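Local atomic coordinates of inositol-1-monophosphatase SuhB (Mycobacterium tuberculosis, PDB entry 2Q74), a protein that probably catalyses the Mg2+-dependent removal of phosphate from inositol 1-phosphate, giving free myo-inositol in the last step of its biosynthesis from glucose 6-phosphate. Residues 163-167 against 242-248; 166-172 against 268-274; 23-27 against 137-142. Residue numbers count along the deposited sequence, not the author numbering.

Contact 1 (163-167 against 242-248); sequences VLRCT and IAAEAGA
Residues 163-167 leave the edge strand 160-163 and stay extended, with phi/psi of -103/140 at Leu164, -148/133 at Arg165 and -76/172 at Cys166. They cross the C-terminal end of helix 233-245, whose last turn opens 242-248. Gly247 has positive phi (95/1). Ala248 N bonds to Ala243 O (3.0 Å) and Gly247 N to Ala244 O (2.8 Å), which makes a Schellman motif. A CB on Gly247 would be jammed against the preceding carbonyl and would lie 3.0 Å from Arg165 NH1. The closest CA pair is Arg165 and Ala246, at 4.5 Å. A backbone hydrogen bond runs from Cys166 N to Ala246 O (3.1 Å, 164°). Arg165 CA also makes a CA-H...O contact to Ala246 O (3.6 Å). One water lies 2.5 Å from Leu164 O and 3.1 Å from Glu245 O and bridges the two carbonyls.

Leu164 (m, t) points toward the helix. Leu164 CB is 4.3 Å from Ala246 CB, and Leu164 CD1 is 4.4 Å from Ile242 CG2. Tyr145 and Ala153 of the sheet and Ala219 and Ala220 of helix 211-220 pack on the same side chains. Cys166 (chi1 p) lays SG 3.6 Å from Ala248 N and 4.3 Å from Ala248 CB. Arg165 starts away, but its guanidinium folds back, with NH1 3.8 Å from Gly247 N. The Glu245 carboxylate turns elsewhere, to Gly150 N and Gly152 N. The contact packs a Schellman-capped helix end against an extended linker, between the two sheets of the layered alpha-beta-alpha-beta-alpha inositol monophosphatase fold.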
loop_
_atom_site.group_PDB
_atom_site.type_symbol
_atom_site.label_atom_id
_atom_site.label_comp_id
_atom_site.label_asym_id
_atom_site.label_seq_id
_atom_site.Cartn_x
_atom_site.Cartn_y
_atom_site.Cartn_z
ATOM N N VAL A 163 1.768 -22.197 4.134
ATOM C CA VAL A 163 1.575 -21.985 5.561
ATOM C C VAL A 163 2.010 -20.574 5.883
ATOM O O VAL A 163 3.015 -20.112 5.371
ATOM C CB VAL A 163 2.405 -22.979 6.442
ATOM C CG1 VAL A 163 2.241 -22.686 7.939
ATOM C CG2 VAL A 163 1.997 -24.388 6.148
ATOM N N LEU A 164 1.261 -19.908 6.751
ATOM C CA LEU A 164 1.607 -18.576 7.185
ATOM C C LEU A 164 2.215 -18.593 8.574
ATOM O O LEU A 164 1.779 -19.348 9.479
ATOM C CB LEU A 164 0.380 -17.662 7.154
ATOM C CG LEU A 164 -0.182 -17.384 5.748
ATOM C CD1 LEU A 164 -1.340 -16.418 5.813
ATOM C CD2 LEU A 164 0.913 -16.877 4.828
ATOM N N ARG A 165 3.231 -17.751 8.724
ATOM C CA ARG A 165 3.928 -17.549 9.975
ATOM C C ARG A 165 4.403 -16.113 10.054
ATOM O O ARG A 165 4.967 -15.571 9.097
ATOM C CB ARG A 165 5.123 -18.492 10.072
ATOM C CG ARG A 165 4.764 -19.934 10.457
ATOM C CD ARG A 165 3.924 -19.969 11.740
ATOM N NE ARG A 165 4.285 -21.059 12.630
ATOM C CZ ARG A 165 3.757 -21.247 13.839
ATOM N NH1 ARG A 165 2.818 -20.424 14.305
ATOM N NH2 ARG A 165 4.167 -22.278 14.587
ATOM N N CYS A 166 4.162 -15.477 11.189
ATOM C CA CYS A 166 4.594 -14.106 11.362
ATOM C C CYS A 166 6.087 -14.091 11.610
ATOM O O CYS A 166 6.702 -15.129 11.765
ATOM C CB CYS A 166 3.834 -13.442 12.502
ATOM S SG CYS A 166 3.934 -14.400 13.991
ATOM N N THR A 167 6.666 -12.905 11.623
ATOM C CA THR A 167 8.102 -12.759 11.688
ATOM C C THR A 167 8.598 -13.049 13.093
ATOM O O THR A 167 7.808 -13.214 14.004
ATOM C CB THR A 167 8.512 -11.333 11.288
ATOM O OG1 THR A 167 7.976 -10.415 12.240
ATOM C CG2 THR A 167 7.990 -10.978 9.918
ATOM N N ILE A 242 -6.715 -15.176 11.630
ATOM C CA ILE A 242 -5.672 -15.550 10.691
ATOM C C ILE A 242 -4.307 -15.179 11.265
ATOM O O ILE A 242 -3.432 -16.046 11.409
ATOM C CB ILE A 242 -5.868 -14.908 9.324
ATOM C CG1 ILE A 242 -7.151 -15.461 8.657
ATOM C CG2 ILE A 242 -4.651 -15.214 8.475
ATOM C CD1 ILE A 242 -7.654 -14.686 7.454
ATOM N N ALA A 243 -4.145 -13.911 11.648
ATOM C CA ALA A 243 -2.918 -13.489 12.331
ATOM C C ALA A 243 -2.628 -14.383 13.576
ATOM O O ALA A 243 -1.513 -14.846 13.789
ATOM C CB ALA A 243 -2.990 -12.021 12.687
ATOM N N ALA A 244 -3.648 -14.663 14.363
ATOM C CA ALA A 244 -3.466 -15.478 15.590
ATOM C C ALA A 244 -2.952 -16.858 15.221
ATOM O O ALA A 244 -1.962 -17.324 15.747
ATOM C CB ALA A 244 -4.765 -15.577 16.378
ATOM N N GLU A 245 -3.589 -17.491 14.258
ATOM C CA GLU A 245 -3.178 -18.832 13.853
ATOM C C GLU A 245 -1.819 -18.861 13.165
ATOM O O GLU A 245 -1.279 -19.940 12.883
ATOM C CB GLU A 245 -4.236 -19.450 12.935
ATOM C CG GLU A 245 -5.518 -19.852 13.649
ATOM C CD GLU A 245 -5.301 -20.907 14.699
ATOM O OE1 GLU A 245 -4.444 -21.805 14.490
ATOM O OE2 GLU A 245 -5.995 -20.835 15.739
ATOM N N ALA A 246 -1.281 -17.682 12.886
ATOM C CA ALA A 246 0.028 -17.540 12.280
ATOM C C ALA A 246 1.059 -17.288 13.374
ATOM O O ALA A 246 2.226 -17.032 13.079
ATOM C CB ALA A 246 0.011 -16.376 11.232
ATOM N N GLY A 247 0.615 -17.353 14.629
ATOM C CA GLY A 247 1.488 -17.195 15.808
ATOM C C GLY A 247 1.539 -15.775 16.364
ATOM O O GLY A 247 2.255 -15.504 17.322
ATOM N N ALA A 248 0.794 -14.856 15.758
ATOM C CA ALA A 248 0.825 -13.467 16.205
ATOM C C ALA A 248 0.087 -13.291 17.525
ATOM O O ALA A 248 -0.832 -14.019 17.848
ATOM C CB ALA A 248 0.253 -12.535 15.152
HETATM O O HOH W 1 0.041 -20.963 10.302
#

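Contact 2 (166-172 against 268-274); sequences CTGVDEL and APGIADE
Cys166 heads an irregular linker that passes the turn before helix 272-280. Cys166 CA is 5.8 Å from Ala268 CA, and its SG is 3.8 Å from Pro269 CD. Thr167 sets O 3.4 Å from Ala268 CB; its OG1 bonds to Asp224. Val169 CG2 is 3.9 Å from Ala268 CB, Val169 CB is 3.5 Å from Ile271 CD1, and Val169 O accepts a CA-H...O contact from Gly270 CA (3.5 Å). A CB on Gly270 would clash with that oxygen. Asp170 passes Gly270 at 4.8 Å between CA atoms. Glu171 O is 3.0 Å from Ile271 CD1. Leu172 (t, p) points toward the helix, with CB 4.0 Å from Ile271 CG1. Leu172 N makes a weak hydrogen bond to Glu274 OE1 (3.2 Å), reached by an extended Glu274 (t, t). Ile271, the N-cap residue, bonds through N to Ala268 O (3.1 Å). The arrangement is a helix N-terminus packed by apolar side chains and backbone carbonyls against the connection from strand 160-163 to 176-181.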
loop_
_atom_site.group_PDB
_atom_site.type_symbol
_atom_site.label_atom_id
_atom_site.label_comp_id
_atom_site.label_asym_id
_atom_site.label_seq_id
_atom_site.Cartn_x
_atom_site.Cartn_y
_atom_site.Cartn_z
ATOM N N CYS A 166 4.162 -15.477 11.189
ATOM C CA CYS A 166 4.594 -14.106 11.362
ATOM C C CYS A 166 6.087 -14.091 11.610
ATOM O O CYS A 166 6.702 -15.129 11.765
ATOM C CB CYS A 166 3.834 -13.442 12.502
ATOM S SG CYS A 166 3.934 -14.400 13.991
ATOM N N THR A 167 6.666 -12.905 11.623
ATOM C CA THR A 167 8.102 -12.759 11.688
ATOM C C THR A 167 8.598 -13.049 13.093
ATOM O O THR A 167 7.808 -13.214 14.004
ATOM C CB THR A 167 8.512 -11.333 11.288
ATOM O OG1 THR A 167 7.976 -10.415 12.240
ATOM C CG2 THR A 167 7.990 -10.978 9.918
ATOM N N GLY A 168 9.912 -13.080 13.273
ATOM C CA GLY A 168 10.518 -13.281 14.595
ATOM C C GLY A 168 11.282 -12.066 15.114
ATOM O O GLY A 168 12.274 -12.234 15.804
ATOM N N VAL A 169 10.839 -10.854 14.779
ATOM C CA VAL A 169 11.453 -9.622 15.293
ATOM C C VAL A 169 11.453 -9.573 16.808
ATOM O O VAL A 169 10.460 -9.956 17.423
ATOM C CB VAL A 169 10.691 -8.315 14.863
ATOM C CG1 VAL A 169 11.565 -7.439 13.994
ATOM C CG2 VAL A 169 9.316 -8.627 14.270
ATOM N N ASP A 170 12.536 -9.038 17.379
ATOM C CA ASP A 170 12.691 -8.857 18.853
ATOM C C ASP A 170 12.638 -7.394 19.256
ATOM O O ASP A 170 12.009 -7.052 20.251
ATOM C CB ASP A 170 14.030 -9.409 19.333
ATOM C CG ASP A 170 14.162 -10.869 19.072
ATOM O OD1 ASP A 170 13.109 -11.536 18.956
ATOM O OD2 ASP A 170 15.318 -11.346 18.965
ATOM N N GLU A 171 13.327 -6.541 18.500
ATOM C CA GLU A 171 13.402 -5.141 18.834
ATOM C C GLU A 171 12.315 -4.374 18.102
ATOM O O GLU A 171 12.272 -4.353 16.872
ATOM C CB GLU A 171 14.784 -4.568 18.494
ATOM C CG GLU A 171 15.935 -5.144 19.326
ATOM C CD GLU A 171 16.939 -5.928 18.485
ATOM O OE1 GLU A 171 16.598 -7.032 17.989
ATOM O OE2 GLU A 171 18.075 -5.431 18.319
ATOM N N LEU A 172 11.450 -3.727 18.874
ATOM C CA LEU A 172 10.404 -2.871 18.327
ATOM C C LEU A 172 10.938 -1.805 17.386
ATOM O O LEU A 172 10.205 -1.352 16.559
ATOM C CB LEU A 172 9.605 -2.205 19.458
ATOM C CG LEU A 172 8.340 -1.417 19.077
ATOM C CD1 LEU A 172 7.270 -2.326 18.433
ATOM C CD2 LEU A 172 7.797 -0.688 20.331
ATOM N N ALA A 268 3.935 -9.616 15.914
ATOM C CA ALA A 268 4.800 -10.752 16.113
ATOM C C ALA A 268 5.074 -10.871 17.624
ATOM O O ALA A 268 5.236 -9.866 18.310
ATOM C CB ALA A 268 6.069 -10.597 15.338
ATOM N N PRO A 269 5.122 -12.105 18.144
ATOM C CA PRO A 269 5.154 -12.358 19.595
ATOM C C PRO A 269 6.367 -11.769 20.307
ATOM O O PRO A 269 6.263 -11.326 21.464
ATOM C CB PRO A 269 5.189 -13.884 19.672
ATOM C CG PRO A 269 5.735 -14.312 18.358
ATOM C CD PRO A 269 5.157 -13.364 17.382
ATOM N N GLY A 270 7.503 -11.765 19.611
ATOM C CA GLY A 270 8.743 -11.264 20.178
ATOM C C GLY A 270 8.714 -9.782 20.471
ATOM O O GLY A 270 9.614 -9.267 21.139
ATOM N N ILE A 271 7.666 -9.103 20.005
ATOM C CA ILE A 271 7.612 -7.649 20.039
ATOM C C ILE A 271 6.294 -7.086 20.584
ATOM O O ILE A 271 6.139 -5.879 20.736
ATOM C CB ILE A 271 7.932 -7.125 18.614
ATOM C CG1 ILE A 271 9.041 -6.081 18.690
ATOM C CG2 ILE A 271 6.668 -6.661 17.834
ATOM C CD1 ILE A 271 9.895 -6.076 17.432
ATOM N N ALA A 272 5.373 -7.972 20.929
ATOM C CA ALA A 272 4.043 -7.583 21.370
ATOM C C ALA A 272 4.044 -6.774 22.660
ATOM O O ALA A 272 3.451 -5.699 22.693
ATOM C CB ALA A 272 3.172 -8.803 21.531
ATOM N N ASP A 273 4.707 -7.281 23.709
ATOM C CA ASP A 273 4.778 -6.580 24.985
ATOM C C ASP A 273 5.378 -5.207 24.808
ATOM O O ASP A 273 4.794 -4.214 25.226
ATOM C CB ASP A 273 5.628 -7.356 25.995
ATOM C CG ASP A 273 5.053 -8.710 26.320
ATOM O OD1 ASP A 273 3.826 -8.881 26.165
ATOM O OD2 ASP A 273 5.824 -9.603 26.742
ATOM N N GLU A 274 6.549 -5.153 24.181
ATOM C CA GLU A 274 7.224 -3.887 23.985
ATOM C C GLU A 274 6.328 -2.871 23.251
ATOM O O GLU A 274 6.391 -1.676 23.535
ATOM C CB GLU A 274 8.550 -4.097 23.257
ATOM C CG GLU A 274 9.356 -2.805 23.066
ATOM C CD GLU A 274 10.752 -3.043 22.483
ATOM O OE1 GLU A 274 11.022 -4.192 22.050
ATOM O OE2 GLU A 274 11.564 -2.080 22.436
#

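Contact 3 (23-27 against 137-142); sequences AAFVR and ADVAAR
Residues 23-27 form one turn of the long helix 8-33. Against it lies the end of strand 130-138, which turns through helical angles at 139-141 and reaches a positive phi at Arg142 (61/44). Ala23 and Val139 are the nearest CA pair, at 5.1 Å. Val139 (chi1 t) fits against the helix, with CG2 3.9 Å from Ala23 CB and CG1 3.7 Å from Ala23 O. Val26 (chi1 t) adds its CG1, 4.1 Å from Val139 CG1. Ala23 CB also meets Ala137 CB at 3.9 Å. Tyr119 and Val121 touch Val139 as well. The side chain of Val26 is about 4 Å from that of Ile106, a residue that probably contributes to Mg2+ and substrate binding.

Arg27 starts from chi1 t, then bends at chi2 137° and chi3 34°. This brings Arg27 NE to Val139 O in a hydrogen bond of 3.2 Å (137°). Arg142 (m, t, t) is extended. Arg142 NE lies over one face of the Arg27 guanidinium, 3.5 Å from Arg27 NH1. The chemistry is mixed: a buried alanine-valine seam and one arginine-carbonyl bond hold helix to sheet, while the two guanidinium groups bring like charges close.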
loop_
_atom_site.group_PDB
_atom_site.type_symbol
_atom_site.label_atom_id
_atom_site.label_comp_id
_atom_site.label_asym_id
_atom_site.label_seq_id
_atom_site.Cartn_x
_atom_site.Cartn_y
_atom_site.Cartn_z
ATOM N N ALA A 23 -14.884 -12.264 -4.354
ATOM C CA ALA A 23 -13.788 -11.495 -4.928
ATOM C C ALA A 23 -13.946 -11.435 -6.442
ATOM O O ALA A 23 -13.873 -10.362 -7.046
ATOM C CB ALA A 23 -12.447 -12.108 -4.553
ATOM N N ALA A 24 -14.179 -12.587 -7.054
ATOM C CA ALA A 24 -14.376 -12.665 -8.502
ATOM C C ALA A 24 -15.520 -11.756 -8.974
ATOM O O ALA A 24 -15.467 -11.162 -10.063
ATOM C CB ALA A 24 -14.654 -14.110 -8.914
ATOM N N PHE A 25 -16.563 -11.665 -8.155
ATOM C CA PHE A 25 -17.750 -10.871 -8.486
ATOM C C PHE A 25 -17.461 -9.385 -8.358
ATOM O O PHE A 25 -17.852 -8.597 -9.208
ATOM C CB PHE A 25 -18.879 -11.265 -7.533
ATOM C CG PHE A 25 -20.160 -10.525 -7.756
ATOM C CD1 PHE A 25 -21.011 -10.886 -8.771
ATOM C CD2 PHE A 25 -20.533 -9.486 -6.915
ATOM C CE1 PHE A 25 -22.225 -10.209 -8.965
ATOM C CE2 PHE A 25 -21.729 -8.805 -7.099
ATOM C CZ PHE A 25 -22.573 -9.166 -8.126
ATOM N N VAL A 26 -16.778 -9.008 -7.284
ATOM C CA VAL A 26 -16.378 -7.618 -7.070
ATOM C C VAL A 26 -15.489 -7.138 -8.211
ATOM O O VAL A 26 -15.655 -6.063 -8.750
ATOM C CB VAL A 26 -15.594 -7.492 -5.732
ATOM C CG1 VAL A 26 -14.914 -6.142 -5.618
ATOM C CG2 VAL A 26 -16.531 -7.752 -4.565
ATOM N N ARG A 27 -14.521 -7.968 -8.534
ATOM C CA ARG A 27 -13.533 -7.705 -9.553
ATOM C C ARG A 27 -14.248 -7.449 -10.880
ATOM O O ARG A 27 -13.929 -6.512 -11.619
ATOM C CB ARG A 27 -12.620 -8.925 -9.582
ATOM C CG ARG A 27 -11.506 -8.913 -10.549
ATOM C CD ARG A 27 -10.210 -9.435 -9.931
ATOM N NE ARG A 27 -10.341 -10.502 -8.933
ATOM C CZ ARG A 27 -10.661 -11.773 -9.179
ATOM N NH1 ARG A 27 -10.956 -12.175 -10.405
ATOM N NH2 ARG A 27 -10.696 -12.651 -8.184
ATOM N N ALA A 137 -10.157 -12.373 1.289
ATOM C CA ALA A 137 -9.751 -12.467 -0.122
ATOM C C ALA A 137 -9.190 -11.131 -0.497
ATOM O O ALA A 137 -9.895 -10.153 -0.382
ATOM C CB ALA A 137 -10.940 -12.789 -1.007
ATOM N N ASP A 138 -7.931 -11.102 -0.920
ATOM C CA ASP A 138 -7.292 -9.916 -1.496
ATOM C C ASP A 138 -7.698 -9.864 -2.967
ATOM O O ASP A 138 -7.084 -10.509 -3.825
ATOM C CB ASP A 138 -5.755 -10.013 -1.347
ATOM C CG ASP A 138 -5.002 -8.751 -1.846
ATOM O OD1 ASP A 138 -5.557 -7.953 -2.634
ATOM O OD2 ASP A 138 -3.812 -8.590 -1.451
ATOM N N VAL A 139 -8.725 -9.069 -3.245
ATOM C CA VAL A 139 -9.371 -9.062 -4.537
ATOM C C VAL A 139 -8.386 -8.821 -5.682
ATOM O O VAL A 139 -8.308 -9.624 -6.612
ATOM C CB VAL A 139 -10.561 -8.059 -4.546
ATOM C CG1 VAL A 139 -11.246 -8.036 -5.899
ATOM C CG2 VAL A 139 -11.552 -8.449 -3.464
ATOM N N ALA A 140 -7.613 -7.744 -5.626
ATOM C CA ALA A 140 -6.787 -7.399 -6.805
ATOM C C ALA A 140 -5.617 -8.386 -6.955
ATOM O O ALA A 140 -5.145 -8.633 -8.050
ATOM C CB ALA A 140 -6.301 -5.962 -6.744
ATOM N N ALA A 141 -5.165 -8.951 -5.846
ATOM C CA ALA A 141 -4.033 -9.877 -5.860
ATOM C C ALA A 141 -4.465 -11.253 -6.339
ATOM O O ALA A 141 -3.643 -12.027 -6.773
ATOM C CB ALA A 141 -3.432 -9.971 -4.482
ATOM N N ARG A 142 -5.760 -11.538 -6.270
ATOM C CA ARG A 142 -6.318 -12.853 -6.571
ATOM C C ARG A 142 -5.779 -13.932 -5.656
ATOM O O ARG A 142 -5.435 -15.026 -6.092
ATOM C CB ARG A 142 -6.095 -13.208 -8.042
ATOM C CG ARG A 142 -6.914 -12.360 -8.944
ATOM C CD ARG A 142 -6.651 -12.589 -10.393
ATOM N NE ARG A 142 -7.522 -11.696 -11.146
ATOM C CZ ARG A 142 -7.411 -11.423 -12.435
ATOM N NH1 ARG A 142 -6.444 -11.977 -13.164
ATOM N NH2 ARG A 142 -8.269 -10.581 -13.006
#

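How the contacts relate
From the N terminus, helix 8-33 enters contact 3 first. Contact 3 closes over 109 residues and joins that helix to the turn between strands 130-138 and 143-148 of the seven-stranded sheet. It closes before contacts 1 and 2 open, so it is in series with both. Its centre is about 22 Å from that of contact 1 and 31 Å from that of contact 2. Contacts 1 and 2 start from the same linker and share Cys166 and Thr167. Contact 1 closes first, at the end of helix 233-245, which also packs on the seven-stranded sheet. Contact 2 closes later, at the start of helix 272-280. The two touch at Gly247 O and Pro269 CD, 3.6 Å apart.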